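GTPase-activating protein GYP1 (Saccharomyces cerevisiae, PDB 1FKM) stimulates GTP hydrolysis by Ypt/Rab GTPases, chiefly Ypt1 and Ypt7, supplying an arginine and a glutamine finger in trans from its TBC domain, the part present here. Local coordinates at residues Gln231-Trp236 and Ile352-Asn357; Ile200-Val204 and Asn325-Val329; Leu117-Arg123 and Phe179-Thr183. One frame throughout, in Å; residues are numbered along the deposited sequence. Where two conformers were deposited one is given.

Contact 1 of 3, residues Gln231-Trp236 and Ile352-Asn357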
loop_
_atom_site.group_PDB
_atom_site.type_symbol
_atom_site.label_atom_id
_atom_site.label_comp_id
_atom_site.label_asym_id
_atom_site.label_seq_id
_atom_site.Cartn_x
_atom_site.Cartn_y
_atom_site.Cartn_z
ATOM N N GLN A 231 20.892 -3.863 -2.570
ATOM C CA GLN A 231 21.071 -4.163 -1.150
ATOM C C GLN A 231 20.165 -3.404 -0.187
ATOM O O GLN A 231 20.006 -3.805 0.966
ATOM C CB GLN A 231 22.535 -3.969 -0.765
ATOM C CG GLN A 231 23.452 -4.900 -1.529
ATOM C CD GLN A 231 24.915 -4.620 -1.283
ATOM O OE1 GLN A 231 25.357 -3.472 -1.335
ATOM N NE2 GLN A 231 25.681 -5.674 -1.024
ATOM N N PHE A 232 19.571 -2.305 -0.638
ATOM C CA PHE A 232 18.665 -1.570 0.229
ATOM C C PHE A 232 17.359 -1.233 -0.484
ATOM O O PHE A 232 16.304 -1.154 0.143
ATOM C CB PHE A 232 19.340 -0.289 0.760
ATOM C CG PHE A 232 19.668 0.725 -0.303
ATOM C CD1 PHE A 232 18.692 1.594 -0.782
ATOM C CD2 PHE A 232 20.959 0.813 -0.821
ATOM C CE1 PHE A 232 18.992 2.538 -1.760
ATOM C CE2 PHE A 232 21.272 1.752 -1.800
ATOM C CZ PHE A 232 20.286 2.619 -2.273
ATOM N N ALA A 233 17.427 -1.078 -1.801
ATOM C CA ALA A 233 16.261 -0.708 -2.592
ATOM C C ALA A 233 15.303 -1.837 -2.956
ATOM O O ALA A 233 14.153 -1.578 -3.318
ATOM C CB ALA A 233 16.707 0.008 -3.861
ATOM N N PHE A 234 15.751 -3.086 -2.886
ATOM C CA PHE A 234 14.820 -4.152 -3.230
ATOM C C PHE A 234 13.614 -4.073 -2.298
ATOM O O PHE A 234 12.469 -4.145 -2.740
ATOM C CB PHE A 234 15.444 -5.540 -3.102
ATOM C CG PHE A 234 14.475 -6.645 -3.412
ATOM C CD1 PHE A 234 14.159 -6.955 -4.728
ATOM C CD2 PHE A 234 13.807 -7.311 -2.389
ATOM C CE1 PHE A 234 13.184 -7.909 -5.025
ATOM C CE2 PHE A 234 12.830 -8.268 -2.675
ATOM C CZ PHE A 234 12.520 -8.564 -3.995
ATOM N N ARG A 235 13.872 -3.915 -1.004
ATOM C CA ARG A 235 12.788 -3.842 -0.036
ATOM C C ARG A 235 11.942 -2.591 -0.265
ATOM O O ARG A 235 10.720 -2.629 -0.124
ATOM C CB ARG A 235 13.346 -3.853 1.390
ATOM C CG ARG A 235 12.302 -4.165 2.456
ATOM C CD ARG A 235 12.919 -4.207 3.850
ATOM N NE ARG A 235 13.373 -2.892 4.295
ATOM C CZ ARG A 235 13.990 -2.665 5.450
ATOM N NH1 ARG A 235 14.234 -3.667 6.281
ATOM N NH2 ARG A 235 14.358 -1.434 5.778
ATOM N N TRP A 236 12.591 -1.484 -0.618
ATOM C CA TRP A 236 11.875 -0.235 -0.882
ATOM C C TRP A 236 10.863 -0.462 -2.005
ATOM O O TRP A 236 9.718 -0.021 -1.933
ATOM C CB TRP A 236 12.840 0.867 -1.324
ATOM C CG TRP A 236 13.758 1.397 -0.251
ATOM C CD1 TRP A 236 13.987 0.867 0.985
ATOM C CD2 TRP A 236 14.580 2.564 -0.349
ATOM N NE1 TRP A 236 14.907 1.638 1.667
ATOM C CE2 TRP A 236 15.285 2.685 0.866
ATOM C CE3 TRP A 236 14.788 3.520 -1.354
ATOM C CZ2 TRP A 236 16.188 3.726 1.107
ATOM C CZ3 TRP A 236 15.683 4.555 -1.116
ATOM C CH2 TRP A 236 16.373 4.648 0.105
ATOM N N ILE A 352 24.319 0.449 4.552
ATOM C CA ILE A 352 23.260 -0.559 4.511
ATOM C C ILE A 352 22.406 -0.507 5.771
ATOM O O ILE A 352 21.177 -0.535 5.701
ATOM C CB ILE A 352 23.837 -1.988 4.357
ATOM C CG1 ILE A 352 24.715 -2.062 3.104
ATOM C CG2 ILE A 352 22.704 -3.005 4.254
ATOM C CD1 ILE A 352 24.021 -1.610 1.825
ATOM N N THR A 353 23.062 -0.431 6.925
ATOM C CA THR A 353 22.356 -0.357 8.195
ATOM C C THR A 353 21.427 0.859 8.208
ATOM O O THR A 353 20.262 0.757 8.589
ATOM C CB THR A 353 23.348 -0.236 9.376
ATOM O OG1 THR A 353 24.144 -1.423 9.453
ATOM C CG2 THR A 353 22.603 -0.044 10.691
ATOM N N PHE A 354 21.952 2.003 7.777
ATOM C CA PHE A 354 21.190 3.252 7.743
ATOM C C PHE A 354 19.984 3.225 6.803
ATOM O O PHE A 354 18.881 3.608 7.191
ATOM C CB PHE A 354 22.105 4.414 7.340
ATOM C CG PHE A 354 21.424 5.758 7.355
ATOM C CD1 PHE A 354 21.329 6.493 8.531
ATOM C CD2 PHE A 354 20.863 6.281 6.195
ATOM C CE1 PHE A 354 20.687 7.733 8.552
ATOM C CE2 PHE A 354 20.218 7.521 6.205
ATOM C CZ PHE A 354 20.132 8.247 7.386
ATOM N N LEU A 355 20.191 2.784 5.566
ATOM C CA LEU A 355 19.110 2.748 4.590
ATOM C C LEU A 355 18.052 1.679 4.840
ATOM O O LEU A 355 16.968 1.736 4.258
ATOM C CB LEU A 355 19.686 2.608 3.180
ATOM C CG LEU A 355 20.508 3.832 2.767
ATOM C CD1 LEU A 355 21.163 3.594 1.418
ATOM C CD2 LEU A 355 19.606 5.069 2.734
ATOM N N GLN A 356 18.363 0.703 5.690
ATOM C CA GLN A 356 17.395 -0.338 6.022
ATOM C C GLN A 356 16.739 0.031 7.349
ATOM O O GLN A 356 15.870 -0.680 7.846
ATOM C CB GLN A 356 18.072 -1.709 6.142
ATOM C CG GLN A 356 18.787 -2.165 4.875
ATOM C CD GLN A 356 19.380 -3.557 5.007
ATOM O OE1 GLN A 356 19.920 -3.915 6.052
ATOM N NE2 GLN A 356 19.293 -4.343 3.942
ATOM N N ASN A 357 17.168 1.153 7.920
ATOM C CA ASN A 357 16.622 1.636 9.185
ATOM C C ASN A 357 16.653 3.165 9.224
ATOM O O ASN A 357 17.204 3.757 10.151
ATOM C CB ASN A 357 17.432 1.072 10.354
ATOM C CG ASN A 357 17.408 -0.443 10.401
ATOM O OD1 ASN A 357 16.366 -1.050 10.645
ATOM N ND2 ASN A 357 18.561 -1.061 10.160
#

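Contact 2 of 3, residues Ile200-Val204 and Asn325-Val329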
loop_
_atom_site.group_PDB
_atom_site.type_symbol
_atom_site.label_atom_id
_atom_site.label_comp_id
_atom_site.label_asym_id
_atom_site.label_seq_id
_atom_site.Cartn_x
_atom_site.Cartn_y
_atom_site.Cartn_z
ATOM N N ILE A 200 10.688 -5.530 -10.252
ATOM C CA ILE A 200 11.452 -4.938 -9.164
ATOM C C ILE A 200 12.886 -4.661 -9.609
ATOM O O ILE A 200 13.441 -3.601 -9.306
ATOM C CB ILE A 200 11.499 -5.856 -7.926
ATOM C CG1 ILE A 200 10.083 -6.125 -7.401
ATOM C CG2 ILE A 200 12.374 -5.211 -6.842
ATOM C CD1 ILE A 200 9.300 -4.888 -7.033
ATOM N N LEU A 201 13.490 -5.614 -10.319
ATOM C CA LEU A 201 14.859 -5.433 -10.797
ATOM C C LEU A 201 14.930 -4.235 -11.738
ATOM O O LEU A 201 15.906 -3.482 -11.726
ATOM C CB LEU A 201 15.359 -6.698 -11.510
ATOM C CG LEU A 201 15.555 -7.923 -10.607
ATOM C CD1 LEU A 201 15.977 -9.135 -11.438
ATOM C CD2 LEU A 201 16.611 -7.611 -9.555
ATOM N N ARG A 202 13.889 -4.052 -12.546
ATOM C CA ARG A 202 13.838 -2.926 -13.475
ATOM C C ARG A 202 13.696 -1.616 -12.694
ATOM O O ARG A 202 14.277 -0.598 -13.060
ATOM C CB ARG A 202 12.654 -3.092 -14.432
ATOM C CG ARG A 202 12.567 -2.030 -15.512
ATOM C CD ARG A 202 11.385 -2.288 -16.437
ATOM N NE ARG A 202 10.110 -2.230 -15.724
ATOM C CZ ARG A 202 9.285 -3.262 -15.569
ATOM N NH1 ARG A 202 9.595 -4.449 -16.079
ATOM N NH2 ARG A 202 8.148 -3.108 -14.903
ATOM N N GLN A 203 12.907 -1.649 -11.624
ATOM C CA GLN A 203 12.698 -0.473 -10.774
ATOM C C GLN A 203 14.005 -0.054 -10.103
ATOM O O GLN A 203 14.342 1.132 -10.048
ATOM C CB GLN A 203 11.665 -0.784 -9.688
ATOM C CG GLN A 203 10.222 -0.764 -10.152
ATOM C CD GLN A 203 9.735 0.640 -10.441
ATOM O OE1 GLN A 203 10.044 1.216 -11.488
ATOM N NE2 GLN A 203 8.980 1.208 -9.502
ATOM N N VAL A 204 14.732 -1.033 -9.580
ATOM C CA VAL A 204 15.997 -0.758 -8.911
ATOM C C VAL A 204 16.998 -0.183 -9.913
ATOM O O VAL A 204 17.755 0.732 -9.582
ATOM C CB VAL A 204 16.565 -2.039 -8.256
ATOM C CG1 VAL A 204 17.961 -1.781 -7.699
ATOM C CG2 VAL A 204 15.637 -2.482 -7.127
ATOM N N ASN A 325 4.618 2.485 -10.649
ATOM C CA ASN A 325 6.059 2.226 -10.630
ATOM C C ASN A 325 6.874 3.500 -10.870
ATOM O O ASN A 325 7.865 3.760 -10.184
ATOM C CB ASN A 325 6.422 1.179 -11.690
ATOM C CG ASN A 325 6.444 -0.239 -11.132
ATOM O OD1 ASN A 325 6.503 -1.211 -11.883
ATOM N ND2 ASN A 325 6.415 -0.358 -9.812
ATOM N N GLU A 326 6.454 4.287 -11.852
ATOM C CA GLU A 326 7.140 5.529 -12.189
ATOM C C GLU A 326 7.161 6.492 -11.007
ATOM O O GLU A 326 8.225 6.935 -10.584
ATOM C CB GLU A 326 6.461 6.193 -13.387
ATOM C CG GLU A 326 7.041 7.545 -13.767
ATOM C CD GLU A 326 6.282 8.205 -14.904
ATOM O OE1 GLU A 326 5.360 7.568 -15.458
ATOM O OE2 GLU A 326 6.607 9.362 -15.244
ATOM N N PHE A 327 5.990 6.812 -10.469
ATOM C CA PHE A 327 5.930 7.733 -9.343
ATOM C C PHE A 327 6.727 7.215 -8.146
ATOM O O PHE A 327 7.407 7.983 -7.463
ATOM C CB PHE A 327 4.479 7.976 -8.913
ATOM C CG PHE A 327 4.340 9.030 -7.856
ATOM C CD1 PHE A 327 4.782 10.332 -8.094
ATOM C CD2 PHE A 327 3.794 8.723 -6.613
ATOM C CE1 PHE A 327 4.683 11.315 -7.104
ATOM C CE2 PHE A 327 3.691 9.695 -5.617
ATOM C CZ PHE A 327 4.138 10.996 -5.864
ATOM N N HIS A 328 6.652 5.910 -7.894
ATOM C CA HIS A 328 7.365 5.332 -6.765
ATOM C C HIS A 328 8.872 5.491 -6.897
ATOM O O HIS A 328 9.563 5.725 -5.906
ATOM C CB HIS A 328 7.021 3.848 -6.587
ATOM C CG HIS A 328 7.564 3.262 -5.321
ATOM N ND1 HIS A 328 7.236 3.756 -4.075
ATOM C CD2 HIS A 328 8.436 2.248 -5.104
ATOM C CE1 HIS A 328 7.883 3.073 -3.148
ATOM N NE2 HIS A 328 8.620 2.153 -3.745
ATOM N N VAL A 329 9.384 5.358 -8.115
ATOM C CA VAL A 329 10.819 5.502 -8.342
ATOM C C VAL A 329 11.273 6.914 -7.977
ATOM O O VAL A 329 12.338 7.093 -7.398
ATOM C CB VAL A 329 11.197 5.210 -9.811
ATOM C CG1 VAL A 329 12.638 5.624 -10.078
ATOM C CG2 VAL A 329 11.034 3.725 -10.098
#

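Contact 3 of 3, residues Leu117-Arg123 and Phe179-Thr183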
loop_
_atom_site.group_PDB
_atom_site.type_symbol
_atom_site.label_atom_id
_atom_site.label_comp_id
_atom_site.label_asym_id
_atom_site.label_seq_id
_atom_site.Cartn_x
_atom_site.Cartn_y
_atom_site.Cartn_z
ATOM N N LEU A 117 -4.943 -13.404 0.991
ATOM C CA LEU A 117 -3.722 -13.683 0.252
ATOM C C LEU A 117 -3.788 -15.001 -0.493
ATOM O O LEU A 117 -3.254 -15.124 -1.595
ATOM C CB LEU A 117 -2.520 -13.686 1.196
ATOM C CG LEU A 117 -2.242 -12.330 1.854
ATOM C CD1 LEU A 117 -1.071 -12.462 2.821
ATOM C CD2 LEU A 117 -1.935 -11.294 0.787
ATOM N N TYR A 118 -4.449 -15.984 0.109
ATOM C CA TYR A 118 -4.571 -17.292 -0.521
ATOM C C TYR A 118 -5.355 -17.167 -1.823
ATOM O O TYR A 118 -4.939 -17.691 -2.860
ATOM C CB TYR A 118 -5.281 -18.268 0.418
ATOM C CG TYR A 118 -5.496 -19.639 -0.180
ATOM C CD1 TYR A 118 -4.415 -20.468 -0.482
ATOM C CD2 TYR A 118 -6.782 -20.101 -0.458
ATOM C CE1 TYR A 118 -4.609 -21.731 -1.050
ATOM C CE2 TYR A 118 -6.990 -21.359 -1.028
ATOM C CZ TYR A 118 -5.901 -22.168 -1.321
ATOM O OH TYR A 118 -6.106 -23.402 -1.905
ATOM N N LEU A 119 -6.488 -16.472 -1.770
ATOM C CA LEU A 119 -7.315 -16.305 -2.962
ATOM C C LEU A 119 -6.567 -15.570 -4.066
ATOM O O LEU A 119 -6.651 -15.944 -5.238
ATOM C CB LEU A 119 -8.610 -15.558 -2.627
ATOM C CG LEU A 119 -9.569 -15.404 -3.818
ATOM C CD1 LEU A 119 -9.923 -16.784 -4.379
ATOM C CD2 LEU A 119 -10.822 -14.662 -3.379
ATOM N N TRP A 120 -5.832 -14.520 -3.704
ATOM C CA TRP A 120 -5.078 -13.780 -4.712
ATOM C C TRP A 120 -4.007 -14.686 -5.318
ATOM O O TRP A 120 -3.796 -14.694 -6.539
ATOM C CB TRP A 120 -4.405 -12.546 -4.104
ATOM C CG TRP A 120 -3.692 -11.714 -5.143
ATOM C CD1 TRP A 120 -4.215 -10.680 -5.865
ATOM C CD2 TRP A 120 -2.353 -11.899 -5.619
ATOM N NE1 TRP A 120 -3.283 -10.210 -6.763
ATOM C CE2 TRP A 120 -2.133 -10.942 -6.634
ATOM C CE3 TRP A 120 -1.317 -12.785 -5.290
ATOM C CZ2 TRP A 120 -0.921 -10.845 -7.325
ATOM C CZ3 TRP A 120 -0.114 -12.689 -5.977
ATOM C CH2 TRP A 120 0.074 -11.727 -6.983
ATOM N N ALA A 121 -3.324 -15.448 -4.467
ATOM C CA ALA A 121 -2.265 -16.341 -4.935
ATOM C C ALA A 121 -2.802 -17.409 -5.890
ATOM O O ALA A 121 -2.174 -17.722 -6.902
ATOM C CB ALA A 121 -1.575 -16.999 -3.746
ATOM N N ILE A 122 -3.967 -17.959 -5.573
ATOM C CA ILE A 122 -4.576 -18.986 -6.418
ATOM C C ILE A 122 -4.989 -18.396 -7.765
ATOM O O ILE A 122 -4.952 -19.074 -8.794
ATOM C CB ILE A 122 -5.810 -19.605 -5.726
ATOM C CG1 ILE A 122 -5.360 -20.394 -4.496
ATOM C CG2 ILE A 122 -6.578 -20.499 -6.692
ATOM C CD1 ILE A 122 -4.339 -21.470 -4.793
ATOM N N ARG A 123 -5.367 -17.122 -7.756
ATOM C CA ARG A 123 -5.781 -16.446 -8.977
ATOM C C ARG A 123 -4.630 -15.903 -9.818
ATOM O O ARG A 123 -4.853 -15.384 -10.914
ATOM C CB ARG A 123 -6.740 -15.307 -8.647
ATOM C CG ARG A 123 -8.114 -15.762 -8.239
ATOM C CD ARG A 123 -9.073 -14.597 -8.347
ATOM N NE ARG A 123 -10.459 -15.014 -8.207
ATOM C CZ ARG A 123 -11.487 -14.323 -8.682
ATOM N NH1 ARG A 123 -11.269 -13.186 -9.331
ATOM N NH2 ARG A 123 -12.725 -14.764 -8.507
ATOM N N PHE A 179 -9.535 -7.626 -0.630
ATOM C CA PHE A 179 -9.075 -8.499 -1.713
ATOM C C PHE A 179 -9.168 -7.852 -3.099
ATOM O O PHE A 179 -8.207 -7.876 -3.880
ATOM C CB PHE A 179 -9.896 -9.792 -1.717
ATOM C CG PHE A 179 -9.719 -10.611 -2.960
ATOM C CD1 PHE A 179 -8.552 -11.336 -3.173
ATOM C CD2 PHE A 179 -10.711 -10.625 -3.946
ATOM C CE1 PHE A 179 -8.366 -12.064 -4.351
ATOM C CE2 PHE A 179 -10.535 -11.350 -5.129
ATOM C CZ PHE A 179 -9.361 -12.069 -5.333
ATOM N N TRP A 180 -10.330 -7.295 -3.422
ATOM C CA TRP A 180 -10.507 -6.671 -4.733
ATOM C C TRP A 180 -9.641 -5.422 -4.904
ATOM O O TRP A 180 -9.193 -5.117 -6.014
ATOM C CB TRP A 180 -11.979 -6.308 -4.969
ATOM C CG TRP A 180 -12.873 -7.502 -5.121
ATOM C CD1 TRP A 180 -13.892 -7.870 -4.298
ATOM C CD2 TRP A 180 -12.821 -8.488 -6.164
ATOM N NE1 TRP A 180 -14.483 -9.023 -4.759
ATOM C CE2 TRP A 180 -13.846 -9.423 -5.904
ATOM C CE3 TRP A 180 -12.010 -8.668 -7.293
ATOM C CZ2 TRP A 180 -14.085 -10.527 -6.731
ATOM C CZ3 TRP A 180 -12.250 -9.771 -8.119
ATOM C CH2 TRP A 180 -13.280 -10.682 -7.829
ATOM N N CYS A 181 -9.419 -4.688 -3.818
ATOM C CA CYS A 181 -8.584 -3.495 -3.907
ATOM C C CYS A 181 -7.115 -3.887 -3.996
ATOM O O CYS A 181 -6.345 -3.249 -4.716
ATOM C CB CYS A 181 -8.842 -2.565 -2.718
ATOM S SG CYS A 181 -10.485 -1.772 -2.826
ATOM N N LEU A 182 -6.724 -4.938 -3.277
ATOM C CA LEU A 182 -5.344 -5.414 -3.351
ATOM C C LEU A 182 -5.119 -5.856 -4.791
ATOM O O LEU A 182 -4.066 -5.607 -5.381
ATOM C CB LEU A 182 -5.126 -6.627 -2.436
ATOM C CG LEU A 182 -3.781 -7.349 -2.604
ATOM C CD1 LEU A 182 -2.646 -6.419 -2.188
ATOM C CD2 LEU A 182 -3.765 -8.617 -1.766
ATOM N N THR A 183 -6.126 -6.522 -5.352
ATOM C CA THR A 183 -6.040 -7.008 -6.722
ATOM C C THR A 183 -5.852 -5.849 -7.699
ATOM O O THR A 183 -4.997 -5.911 -8.585
ATOM C CB THR A 183 -7.299 -7.829 -7.094
ATOM O OG1 THR A 183 -7.354 -9.007 -6.273
ATOM C CG2 THR A 183 -7.262 -8.254 -8.567
HETATM O O HOH W 1 -3.509 -8.433 -9.064
#

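Contact 1 of 3, residues Gln231-Trp236 and Ile352-Asn357
With chi1 at 65°, Phe-232 carries its ring in the crowded position between backbone N and carbonyl carbon, where Leu-355, its CG anti to its own carbonyl carbon, lays CD1 on it, 3.5 Å from the ring centroid. The methyl sits almost on the ring normal, a CH-pi contact over the middle of one face. The other branch, Leu-355 CD2, meets Trp-236 CZ2 at 4.0 Å. At the indole edge, Trp-236 NE1 makes a weak in-plane hydrogen bond of 3.3 Å to Leu-355 O. Arg-235 bends at chi3, and in the conformer described, though doubtful for the other, NH2 donates to Gln-356 O at 2.7 Å; the oxygen lies in the guanidinium plane, but the donor stands above the carbonyl plane. Carbonyls at and just beyond the end of helix 348-355 thus meet donors from helix 230-238. The same reservation covers the Arg-235 salt bridge to Glu-244. The arginine side chain lies about 9 Å from that of the glutamine finger Gln-131. Gln-356 NE2 in turn gives a weak bond of 3.1 Å to Gln-231 O. Helix 324-338 packs against both partners, with Leu-336 touching Trp-236 and Leu-355, while helix 340-343 adds Leu-343 against Leu-355.

Contact 2 of 3, residues Ile200-Val204 and Asn325-Val329
Gln-203 lays its amide against the side chain of Asn-325, Gln-203 CD 3.5 Å from Asn-325 CG and the two amide planes 33° apart. A bend at chi2 (-71°) turns the chain so that Gln-203 NE2 reaches the backbone instead, donating an almost straight bond of 2.9 Å to Asn-325 O. That oxygen lies in the plane of the glutamine amide and also accepts the helical bond from Val-329 N, the two donors coming from opposite faces of its own carbonyl plane. The Gln-203 amide lies against Val-329 CG2 as well. The nitrogens Gln-203 NE2 and Asn-325 ND2 are neighbours but, both being donors, do not bond to each other; ND2 goes to Asn-192 OD1. Cut back to an alanine, position Gln-203 is likely to leave Asn-325 O with its helical bond alone and to open a gap beside Val-329. The contact joins helices 198-214 and 324-338, whose short segments cross at -40° with axes 10.8 Å apart; Met-237 of helix 230-238 touches both Gln-203 and His-328. The one hydrogen bond between the segments thus runs from a buried glutamine amide to a carbonyl already engaged in its own helix.

Contact 3 of 3, residues Leu117-Arg123 and Phe179-Thr183
The Phe-179 ring is wedged between the two helices, with Leu-119 CD2 over one face and Thr-183 OG1 over the opposite face, offset toward the rim. The leucine methyl stands 3.6 Å from the ring centroid in a CH-pi contact, while Arg-123 CD and the backbone of Trp-120 lie at the ring edge, Phe-179 CE1 coming within 3.6 Å of Trp-120 N. CG of Phe-179 is anti to the backbone N (chi1 167°), which carries the ring across to helix 107-123. Within its own helix Phe-179 CE2 rests on a face of the Trp-180 indole. Arg-123 runs extended past the phenyl edge until NH1 lies 3.5 Å from Trp-180 CH2; the two planes stand nearly perpendicular, and the approach is oblique. NH2 of that arginine bonds to Ser-71 OG, and Trp-180 is fixed by Lys-64, to whose O its NE1 bonds.

Trp-120 turns the edge of its indole to the second helix. Its CD1 meets Thr-183 OG1 at 3.6 Å, and NE1 donates to a water 2.9 Å away that in turn donates to Thr-183 O, so a bridging water satisfies the indole N-H. Thr-183 OG1 itself gives its proton to Phe-179 O (2.8 Å), which fixes the hydroxyl over the ring. Toward the start of segment 117-123, Leu-117 CD2 and Leu-182 CD2 touch at 4.1 Å, the two side chains crossing at about a right angle.

The segment axes pass 10.3 Å apart at -45°. Leu-119 and Arg-123, four apart, pack on Phe-179, and Trp-120 meets Thr-183, four beyond Phe-179, consistent with ridges-into-grooves packing in the buried interior of the all-helical TBC domain.

Following the chain from the N terminus, contact 3 comes first: helix 168-186 returns to helix 107-123, closing a loop that contains the glutamine finger Gln-131 and helix 133-145. It is complete before the other two begin, and it does not touch them. Helix 198-214 then opens contact 2 and helix 230-238 opens contact 1; both loops run through the unmodelled residues 263-322. Contact 2 closes first, at helix 324-338, and contact 1 afterwards, at helix 348-355, so the two cross rather than nest. They also meet in space, where Trp-236 O probably accepts a hydrogen bond from His-328 NE2 and Phe-234 packs on Ile-200, tying helices 198-214, 230-238 and 324-338 together.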